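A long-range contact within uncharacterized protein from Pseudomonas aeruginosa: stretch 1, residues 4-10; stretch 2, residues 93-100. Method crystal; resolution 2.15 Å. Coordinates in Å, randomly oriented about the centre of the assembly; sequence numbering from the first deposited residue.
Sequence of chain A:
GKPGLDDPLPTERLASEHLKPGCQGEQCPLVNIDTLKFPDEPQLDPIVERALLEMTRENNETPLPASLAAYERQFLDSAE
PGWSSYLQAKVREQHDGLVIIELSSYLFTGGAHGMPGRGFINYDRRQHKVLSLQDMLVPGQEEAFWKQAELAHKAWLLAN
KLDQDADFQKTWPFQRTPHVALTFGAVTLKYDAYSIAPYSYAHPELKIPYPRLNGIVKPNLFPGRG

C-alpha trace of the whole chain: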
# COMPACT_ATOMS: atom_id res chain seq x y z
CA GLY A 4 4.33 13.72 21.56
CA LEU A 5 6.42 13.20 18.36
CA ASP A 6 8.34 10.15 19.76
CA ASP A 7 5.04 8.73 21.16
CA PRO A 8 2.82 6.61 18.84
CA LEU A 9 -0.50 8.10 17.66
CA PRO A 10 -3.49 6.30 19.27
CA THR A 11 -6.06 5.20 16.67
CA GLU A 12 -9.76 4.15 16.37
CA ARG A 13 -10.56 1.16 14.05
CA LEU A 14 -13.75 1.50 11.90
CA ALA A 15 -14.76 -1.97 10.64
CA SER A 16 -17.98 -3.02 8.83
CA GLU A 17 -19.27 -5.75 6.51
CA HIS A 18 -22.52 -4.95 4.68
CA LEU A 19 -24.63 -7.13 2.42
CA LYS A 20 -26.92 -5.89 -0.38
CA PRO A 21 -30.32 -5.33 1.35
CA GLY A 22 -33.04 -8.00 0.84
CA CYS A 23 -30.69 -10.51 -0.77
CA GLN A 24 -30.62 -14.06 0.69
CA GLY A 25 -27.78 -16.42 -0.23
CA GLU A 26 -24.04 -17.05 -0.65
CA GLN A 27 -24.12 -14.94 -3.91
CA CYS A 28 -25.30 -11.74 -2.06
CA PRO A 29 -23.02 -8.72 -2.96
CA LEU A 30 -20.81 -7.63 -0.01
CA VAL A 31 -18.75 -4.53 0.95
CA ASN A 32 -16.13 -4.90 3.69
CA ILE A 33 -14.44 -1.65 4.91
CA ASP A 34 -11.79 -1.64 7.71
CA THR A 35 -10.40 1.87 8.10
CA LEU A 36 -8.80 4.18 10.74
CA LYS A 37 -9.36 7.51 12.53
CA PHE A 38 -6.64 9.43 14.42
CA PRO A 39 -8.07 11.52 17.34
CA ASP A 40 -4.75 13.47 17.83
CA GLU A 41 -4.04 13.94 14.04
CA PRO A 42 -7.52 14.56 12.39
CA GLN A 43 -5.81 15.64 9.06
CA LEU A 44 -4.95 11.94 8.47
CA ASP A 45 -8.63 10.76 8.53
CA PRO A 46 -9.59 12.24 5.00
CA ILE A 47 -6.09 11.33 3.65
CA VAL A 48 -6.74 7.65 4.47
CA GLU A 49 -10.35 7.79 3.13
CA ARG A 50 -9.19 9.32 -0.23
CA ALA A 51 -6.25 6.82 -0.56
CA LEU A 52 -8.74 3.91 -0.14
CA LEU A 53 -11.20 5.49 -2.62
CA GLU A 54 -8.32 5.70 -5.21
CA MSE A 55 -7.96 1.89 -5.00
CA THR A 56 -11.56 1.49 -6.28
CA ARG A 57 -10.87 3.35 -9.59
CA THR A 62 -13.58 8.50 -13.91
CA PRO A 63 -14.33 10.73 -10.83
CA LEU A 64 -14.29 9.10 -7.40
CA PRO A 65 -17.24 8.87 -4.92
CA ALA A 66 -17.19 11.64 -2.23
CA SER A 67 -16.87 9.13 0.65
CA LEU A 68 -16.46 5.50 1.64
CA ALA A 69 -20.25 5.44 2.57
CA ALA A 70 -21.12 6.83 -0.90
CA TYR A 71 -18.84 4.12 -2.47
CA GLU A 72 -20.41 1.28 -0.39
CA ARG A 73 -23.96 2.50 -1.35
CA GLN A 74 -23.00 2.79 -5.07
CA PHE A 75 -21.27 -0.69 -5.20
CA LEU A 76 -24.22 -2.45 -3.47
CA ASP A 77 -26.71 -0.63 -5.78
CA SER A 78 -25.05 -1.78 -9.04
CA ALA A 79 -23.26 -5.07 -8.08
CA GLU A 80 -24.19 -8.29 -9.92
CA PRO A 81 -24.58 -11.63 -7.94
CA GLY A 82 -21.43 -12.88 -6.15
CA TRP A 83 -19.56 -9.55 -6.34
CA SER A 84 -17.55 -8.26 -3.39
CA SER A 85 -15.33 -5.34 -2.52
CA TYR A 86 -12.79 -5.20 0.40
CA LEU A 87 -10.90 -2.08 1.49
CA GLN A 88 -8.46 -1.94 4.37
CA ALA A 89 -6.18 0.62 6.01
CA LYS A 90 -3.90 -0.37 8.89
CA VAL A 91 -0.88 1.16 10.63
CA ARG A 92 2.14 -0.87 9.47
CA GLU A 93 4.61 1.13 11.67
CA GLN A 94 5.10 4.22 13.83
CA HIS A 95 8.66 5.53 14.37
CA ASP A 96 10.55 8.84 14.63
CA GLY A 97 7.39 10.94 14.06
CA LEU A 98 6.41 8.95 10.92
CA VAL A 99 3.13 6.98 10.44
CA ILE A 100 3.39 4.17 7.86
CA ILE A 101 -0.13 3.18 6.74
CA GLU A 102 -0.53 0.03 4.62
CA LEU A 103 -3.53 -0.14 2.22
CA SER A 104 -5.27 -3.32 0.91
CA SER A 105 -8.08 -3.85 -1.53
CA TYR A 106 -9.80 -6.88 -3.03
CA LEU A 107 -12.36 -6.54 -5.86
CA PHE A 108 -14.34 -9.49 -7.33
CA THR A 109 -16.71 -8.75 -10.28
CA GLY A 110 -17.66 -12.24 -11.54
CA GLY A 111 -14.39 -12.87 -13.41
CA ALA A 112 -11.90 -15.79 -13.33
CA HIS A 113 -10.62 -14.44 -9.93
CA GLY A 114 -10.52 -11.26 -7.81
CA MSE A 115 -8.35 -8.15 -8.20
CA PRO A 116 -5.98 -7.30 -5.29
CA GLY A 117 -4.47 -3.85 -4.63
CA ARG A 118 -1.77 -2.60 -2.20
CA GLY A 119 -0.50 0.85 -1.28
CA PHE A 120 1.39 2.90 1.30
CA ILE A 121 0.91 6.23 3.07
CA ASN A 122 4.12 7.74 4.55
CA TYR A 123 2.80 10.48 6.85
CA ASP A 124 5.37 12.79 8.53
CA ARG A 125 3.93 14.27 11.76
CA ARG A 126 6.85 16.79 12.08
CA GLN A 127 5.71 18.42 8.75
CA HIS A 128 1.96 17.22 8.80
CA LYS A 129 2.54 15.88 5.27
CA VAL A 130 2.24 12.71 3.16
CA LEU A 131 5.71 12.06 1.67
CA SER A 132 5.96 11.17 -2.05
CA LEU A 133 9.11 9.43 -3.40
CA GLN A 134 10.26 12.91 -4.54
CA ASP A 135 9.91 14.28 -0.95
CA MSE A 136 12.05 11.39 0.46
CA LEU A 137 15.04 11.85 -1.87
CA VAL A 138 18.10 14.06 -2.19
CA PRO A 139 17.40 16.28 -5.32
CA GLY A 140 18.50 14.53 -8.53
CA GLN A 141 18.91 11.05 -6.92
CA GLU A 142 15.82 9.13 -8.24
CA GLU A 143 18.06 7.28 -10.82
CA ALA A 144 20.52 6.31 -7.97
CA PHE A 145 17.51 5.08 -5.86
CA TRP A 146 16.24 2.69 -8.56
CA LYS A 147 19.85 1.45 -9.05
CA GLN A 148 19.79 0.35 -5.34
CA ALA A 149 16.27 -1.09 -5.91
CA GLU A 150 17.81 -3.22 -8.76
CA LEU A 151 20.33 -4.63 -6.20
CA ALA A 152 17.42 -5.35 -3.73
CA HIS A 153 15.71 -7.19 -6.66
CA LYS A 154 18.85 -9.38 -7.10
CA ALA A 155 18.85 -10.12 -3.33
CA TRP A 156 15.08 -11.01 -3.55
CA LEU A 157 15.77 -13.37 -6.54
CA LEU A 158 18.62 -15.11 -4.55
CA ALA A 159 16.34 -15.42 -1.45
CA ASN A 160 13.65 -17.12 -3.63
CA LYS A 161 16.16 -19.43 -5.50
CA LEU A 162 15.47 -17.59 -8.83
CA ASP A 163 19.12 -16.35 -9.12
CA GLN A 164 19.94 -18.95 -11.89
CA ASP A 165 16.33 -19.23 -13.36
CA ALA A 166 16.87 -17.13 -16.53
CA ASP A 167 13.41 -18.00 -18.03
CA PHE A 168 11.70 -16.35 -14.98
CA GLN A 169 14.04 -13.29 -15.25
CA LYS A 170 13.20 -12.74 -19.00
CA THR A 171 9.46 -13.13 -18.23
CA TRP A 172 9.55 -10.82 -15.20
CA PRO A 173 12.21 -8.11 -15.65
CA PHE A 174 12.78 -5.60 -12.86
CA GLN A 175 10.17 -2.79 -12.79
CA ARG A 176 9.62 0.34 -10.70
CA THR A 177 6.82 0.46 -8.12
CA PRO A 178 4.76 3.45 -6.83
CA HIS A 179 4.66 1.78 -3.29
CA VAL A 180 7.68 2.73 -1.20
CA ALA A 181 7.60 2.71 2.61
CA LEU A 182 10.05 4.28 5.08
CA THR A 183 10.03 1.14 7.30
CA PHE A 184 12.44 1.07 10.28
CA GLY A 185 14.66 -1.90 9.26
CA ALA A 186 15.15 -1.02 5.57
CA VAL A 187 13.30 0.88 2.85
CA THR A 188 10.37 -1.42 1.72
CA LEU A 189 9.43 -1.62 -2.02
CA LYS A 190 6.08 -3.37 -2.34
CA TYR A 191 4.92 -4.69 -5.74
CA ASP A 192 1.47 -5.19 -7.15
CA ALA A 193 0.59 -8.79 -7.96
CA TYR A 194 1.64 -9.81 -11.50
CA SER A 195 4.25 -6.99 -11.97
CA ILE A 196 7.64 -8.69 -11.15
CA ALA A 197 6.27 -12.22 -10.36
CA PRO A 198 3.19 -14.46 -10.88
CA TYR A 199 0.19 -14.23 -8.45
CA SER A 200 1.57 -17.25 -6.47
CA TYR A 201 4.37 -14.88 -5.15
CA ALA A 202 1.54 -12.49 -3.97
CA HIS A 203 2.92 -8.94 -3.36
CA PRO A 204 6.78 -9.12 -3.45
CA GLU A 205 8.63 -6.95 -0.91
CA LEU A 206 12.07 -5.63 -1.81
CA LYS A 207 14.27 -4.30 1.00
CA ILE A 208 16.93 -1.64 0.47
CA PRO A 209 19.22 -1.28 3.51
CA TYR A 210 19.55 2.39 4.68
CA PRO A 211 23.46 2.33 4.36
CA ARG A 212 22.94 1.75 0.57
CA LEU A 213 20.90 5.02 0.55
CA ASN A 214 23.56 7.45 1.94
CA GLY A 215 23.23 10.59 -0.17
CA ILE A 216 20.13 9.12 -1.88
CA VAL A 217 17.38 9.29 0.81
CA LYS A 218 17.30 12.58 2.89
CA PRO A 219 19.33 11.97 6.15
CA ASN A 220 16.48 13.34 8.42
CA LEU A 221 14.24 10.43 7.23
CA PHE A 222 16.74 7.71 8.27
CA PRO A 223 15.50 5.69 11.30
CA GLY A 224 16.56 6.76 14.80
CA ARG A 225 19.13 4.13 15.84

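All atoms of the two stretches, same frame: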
# COMPACT_ATOMS: atom_id res chain seq x y z
N GLY A 4 2.88 13.58 21.71
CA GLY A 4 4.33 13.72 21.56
C GLY A 4 4.83 13.06 20.29
O GLY A 4 4.32 12.01 19.90
N LEU A 5 5.85 13.67 19.64
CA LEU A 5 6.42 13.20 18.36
C LEU A 5 7.01 11.78 18.44
O LEU A 5 6.78 10.97 17.52
CB LEU A 5 7.48 14.19 17.85
CG LEU A 5 7.73 14.25 16.33
CD1 LEU A 5 6.51 14.80 15.57
CD2 LEU A 5 8.96 15.11 16.03
N ASP A 6 7.72 11.47 19.54
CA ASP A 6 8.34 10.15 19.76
C ASP A 6 7.37 9.15 20.46
O ASP A 6 7.75 8.01 20.77
CB ASP A 6 9.67 10.28 20.51
CG ASP A 6 10.80 10.67 19.56
OD1 ASP A 6 10.94 10.01 18.49
OD2 ASP A 6 11.54 11.64 19.88
N ASP A 7 6.11 9.57 20.64
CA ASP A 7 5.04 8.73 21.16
C ASP A 7 4.19 8.27 19.98
O ASP A 7 3.99 9.08 19.07
CB ASP A 7 4.17 9.48 22.18
CG ASP A 7 4.91 9.94 23.40
OD1 ASP A 7 5.44 9.07 24.14
OD2 ASP A 7 4.93 11.16 23.66
N PRO A 8 3.67 7.02 19.96
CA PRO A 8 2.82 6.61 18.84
C PRO A 8 1.44 7.27 18.90
O PRO A 8 0.93 7.54 19.99
CB PRO A 8 2.71 5.09 19.02
CG PRO A 8 2.87 4.88 20.47
CD PRO A 8 3.81 5.94 20.96
N LEU A 9 0.85 7.53 17.72
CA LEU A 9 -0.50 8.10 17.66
C LEU A 9 -1.53 7.04 18.01
O LEU A 9 -1.56 6.01 17.34
CB LEU A 9 -0.83 8.66 16.27
CG LEU A 9 -0.25 9.98 15.81
CD1 LEU A 9 -0.63 10.21 14.36
CD2 LEU A 9 -0.73 11.15 16.65
N PRO A 10 -2.40 7.27 19.02
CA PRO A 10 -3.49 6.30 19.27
C PRO A 10 -4.48 6.35 18.10
O PRO A 10 -4.62 7.39 17.44
CB PRO A 10 -4.13 6.78 20.58
CG PRO A 10 -3.30 7.94 21.05
CD PRO A 10 -2.55 8.46 19.88
N GLU A 93 3.60 0.72 10.68
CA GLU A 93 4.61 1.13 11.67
C GLU A 93 4.47 2.57 12.09
O GLU A 93 3.96 3.41 11.34
CB GLU A 93 6.03 0.94 11.11
CG GLU A 93 6.63 -0.44 11.33
CD GLU A 93 7.64 -0.85 10.28
OE1 GLU A 93 8.70 -0.21 10.20
OE2 GLU A 93 7.37 -1.83 9.55
N GLN A 94 4.98 2.87 13.28
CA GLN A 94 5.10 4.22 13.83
C GLN A 94 6.48 4.34 14.42
O GLN A 94 6.83 3.54 15.30
CB GLN A 94 4.02 4.52 14.88
CG GLN A 94 2.67 4.74 14.24
CD GLN A 94 1.72 5.43 15.17
OE1 GLN A 94 1.87 6.60 15.48
NE2 GLN A 94 0.71 4.71 15.59
N HIS A 95 7.29 5.28 13.89
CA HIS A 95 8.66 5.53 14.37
C HIS A 95 9.12 6.90 13.92
O HIS A 95 8.82 7.33 12.81
CB HIS A 95 9.67 4.45 13.90
CG HIS A 95 9.94 4.45 12.42
ND1 HIS A 95 11.01 5.15 11.88
CD2 HIS A 95 9.26 3.85 11.41
CE1 HIS A 95 10.95 4.96 10.57
NE2 HIS A 95 9.90 4.19 10.24
N ASP A 96 9.85 7.57 14.81
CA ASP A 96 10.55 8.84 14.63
C ASP A 96 9.64 9.96 14.07
O ASP A 96 10.08 10.79 13.28
CB ASP A 96 11.77 8.60 13.69
CG ASP A 96 12.78 7.59 14.25
OD1 ASP A 96 13.30 7.83 15.36
OD2 ASP A 96 13.02 6.55 13.59
N GLY A 97 8.38 9.97 14.51
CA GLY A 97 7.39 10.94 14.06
C GLY A 97 6.70 10.59 12.75
O GLY A 97 5.90 11.38 12.25
N LEU A 98 7.02 9.43 12.16
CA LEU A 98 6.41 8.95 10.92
C LEU A 98 5.30 7.93 11.18
O LEU A 98 5.42 7.12 12.10
CB LEU A 98 7.44 8.29 9.98
CG LEU A 98 8.69 9.06 9.53
CD1 LEU A 98 9.41 8.26 8.46
CD2 LEU A 98 8.36 10.41 8.96
N VAL A 99 4.22 7.97 10.37
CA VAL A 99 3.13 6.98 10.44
C VAL A 99 3.13 6.25 9.11
O VAL A 99 2.97 6.90 8.08
CB VAL A 99 1.72 7.54 10.80
CG1 VAL A 99 0.74 6.41 11.10
CG2 VAL A 99 1.79 8.50 11.98
N ILE A 100 3.38 4.94 9.10
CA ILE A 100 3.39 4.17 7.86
C ILE A 100 2.08 3.38 7.80
O ILE A 100 1.88 2.49 8.60
CB ILE A 100 4.64 3.26 7.63
CG1 ILE A 100 5.98 3.93 8.00
CG2 ILE A 100 4.62 2.61 6.22
CD1 ILE A 100 6.33 5.31 7.41
O HOH W 1 6.84 8.02 16.20

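This is a small contact in which an irregular N-terminal segment is fastened to a beta hairpin by one glutamine side chain that reads a backbone amide and carbonyl, with modest apolar packing and a water bridge in support. The hairpin is held by its own backbone bonds: Glu 93 pairs with Ile 100 and His 95 with Leu 98 through backbone hydrogen bonds, and a type I' turn closes it.

Gln 94 points its CA-to-CB bond toward the other segment, and its extended chi2 (t) carries the amide to Leu 9. There, Leu 9 N donates to Gln 94 OE1 at 2.6 Å, and Gln 94 NE2 donates to Leu 9 O at 3.1 Å, both nearly linear. A primary amide suits this place because it offers an acceptor and a donor side by side, satisfying both polar backbone groups of a residue that has no strand partner here. Pro 8, which lacks an amide hydrogen, lies against the same oxygen, its CA 3.5 Å from Gln 94 OE1.

The CA-to-CB bond of Leu 9 also points toward the hairpin, and Leu 9 CD1 packs 3.8 Å from Val 99 CG2. Both residues are buried, and because Leu 9 also carries the amide pairing, the polar clamp and the apolar contact meet at one residue.

At the turn, Gly 97 has a positive phi, which favours glycine, and an ideal CB would lie a tight 3.1 Å from Leu 5 CG. The bare backbone lets Gly 97 CA approach Leu 5 O to 3.5 Å in a CA-H...O contact. Water 1 bridges the same pair, donating to Leu 5 O at 3.2 Å and accepting from Gly 97 N at 3.0 Å.

Not every neighbour helps: Asp 6 OD1 and Asp 96 OD1, like charges, stand 4.5 Å apart, both residues being exposed. The two stretches bury 294 Å² in all, both sides summed.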